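Local coordinates for avidin-related protein 4/5 (Gallus gallus, PDB 1Y55), which binds biotin, probably with very high affinity as avidin does, as a thermostable tetramer of beta-barrel subunits, at residues 38-41 / 42-45. The protein carries 1 engineered substitution. Numbering follows the deposited sequence.
With BTN (biotin), chain C.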
loop_
_atom_site.group_PDB
_atom_site.type_symbol
_atom_site.label_atom_id
_atom_site.label_comp_id
_atom_site.label_asym_id
_atom_site.label_seq_id
_atom_site.Cartn_x
_atom_site.Cartn_y
_atom_site.Cartn_z
ATOM N N ALA A 38 18.080 1.187 -6.897
ATOM C CA ALA A 38 18.116 0.202 -5.818
ATOM C C ALA A 38 18.589 0.890 -4.559
ATOM O O ALA A 38 19.077 2.013 -4.596
ATOM C CB ALA A 38 19.046 -0.951 -6.163
ATOM N N ASP A 39 18.472 0.211 -3.431
ATOM C CA ASP A 39 19.079 0.713 -2.202
ATOM C C ASP A 39 20.590 0.912 -2.379
ATOM O O ASP A 39 21.163 1.897 -1.890
ATOM C CB ASP A 39 18.823 -0.254 -1.050
ATOM C CG ASP A 39 17.396 -0.242 -0.585
ATOM O OD1 ASP A 39 16.814 0.862 -0.487
ATOM O OD2 ASP A 39 16.815 -1.299 -0.269
ATOM N N ASN A 40 21.219 -0.027 -3.085
ATOM C CA ASN A 40 22.652 -0.003 -3.367
ATOM C C ASN A 40 22.855 -0.215 -4.855
ATOM O O ASN A 40 23.071 -1.343 -5.304
ATOM C CB ASN A 40 23.353 -1.090 -2.557
ATOM C CG ASN A 40 23.185 -0.886 -1.073
ATOM O OD1 ASN A 40 23.767 0.034 -0.493
ATOM N ND2 ASN A 40 22.352 -1.713 -0.453
ATOM N N PRO A 41 22.734 0.852 -5.634
ATOM C CA PRO A 41 22.725 0.693 -7.093
ATOM C C PRO A 41 24.036 0.135 -7.668
ATOM O O PRO A 41 24.023 -0.445 -8.751
ATOM C CB PRO A 41 22.417 2.100 -7.596
ATOM C CG PRO A 41 22.832 3.000 -6.489
ATOM C CD PRO A 41 22.555 2.258 -5.229
ATOM N N GLY A 42 25.147 0.281 -6.948
ATOM C CA GLY A 42 26.405 -0.309 -7.368
ATOM C C GLY A 42 26.386 -1.826 -7.403
ATOM O O GLY A 42 27.272 -2.451 -7.997
ATOM N N ASN A 43 25.382 -2.423 -6.770
ATOM C CA ASN A 43 25.235 -3.862 -6.735
ATOM C C ASN A 43 24.249 -4.414 -7.768
ATOM O O ASN A 43 24.115 -5.618 -7.871
ATOM C CB ASN A 43 24.787 -4.320 -5.343
ATOM C CG ASN A 43 25.847 -4.119 -4.294
ATOM O OD1 ASN A 43 27.025 -3.935 -4.602
ATOM N ND2 ASN A 43 25.431 -4.144 -3.033
ATOM N N ILE A 44 23.550 -3.567 -8.519
ATOM C CA ILE A 44 22.460 -4.068 -9.361
ATOM C C ILE A 44 22.961 -5.076 -10.387
ATOM O O ILE A 44 23.959 -4.839 -11.080
ATOM C CB ILE A 44 21.756 -2.918 -10.088
ATOM C CG1 ILE A 44 20.963 -2.059 -9.099
ATOM C CG2 ILE A 44 20.823 -3.454 -11.181
ATOM C CD1 ILE A 44 20.576 -0.722 -9.642
ATOM N N THR A 45 22.251 -6.195 -10.468
ATOM C CA THR A 45 22.421 -7.180 -11.526
ATOM C C THR A 45 21.055 -7.584 -12.057
ATOM O O THR A 45 20.033 -7.462 -11.364
ATOM C CB THR A 45 23.157 -8.435 -11.044
ATOM O OG1 THR A 45 22.397 -9.045 -9.984
ATOM C CG2 THR A 45 24.547 -8.083 -10.517
HETATM C C11 BTN C . 16.879 -3.675 -3.954
HETATM O O11 BTN C . 16.937 -2.316 -3.824
HETATM O O12 BTN C . 17.460 -4.460 -3.104
HETATM C C10 BTN C . 16.163 -4.308 -5.064
HETATM C C9 BTN C . 15.762 -3.381 -6.186
HETATM C C8 BTN C . 14.403 -2.731 -5.941
HETATM C C7 BTN C . 14.011 -1.810 -7.103
HETATM C C2 BTN C . 12.558 -1.270 -6.995
HETATM S S1 BTN C . 11.285 -2.471 -7.259
HETATM C C6 BTN C . 10.080 -1.130 -7.252
HETATM C C5 BTN C . 10.723 -0.004 -8.058
HETATM N N1 BTN C . 10.489 -0.115 -9.486
HETATM C C3 BTN C . 11.624 -0.317 -10.135
HETATM O O3 BTN C . 11.691 -0.461 -11.448
HETATM N N2 BTN C . 12.661 -0.353 -9.323
HETATM C C4 BTN C . 12.254 -0.108 -7.948
#
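I44 folds back over A38 and P41, and two backbone bonds close the turn from N40 to I44. The N-H of N43 reaches the carbonyl O of N40 (N to O, 2.9 Å). I44 N bonds to P41 O (3.2 Å). Both bonds span three residues, as in a short 3-10 turn.

The apolar contacts lie along the I44 side chain. Its CG1 stands beside the backbone N and anti to the carbonyl carbon (chi1 -70°), which carries this branch back to A38, with CG1 3.7 Å from A38 CB. CD1 runs on to P41, 3.6 Å from its CA, with P41 CB a little further off. The two asparagines make a separate van der Waals contact, N43 ND2 to N40 CB at 3.7 Å.

The carboxylate of biotin is bound at the start of the turn. D39 N donates to its O11 (3.0 Å), and A38 CA and CB lie 3.4 Å from the same oxygen. D39 OD1 forms a salt bridge with R112.

A38 and I44 both touch F70, in the loop between strands 61-67 and 74-83. The turn belongs to the largely exposed loop joining the third and fourth strands of the avidin-type barrel, 28-34 and 47-53. This loop lies over the open end of the biotin pocket, and the turn shapes its carboxylate-binding part.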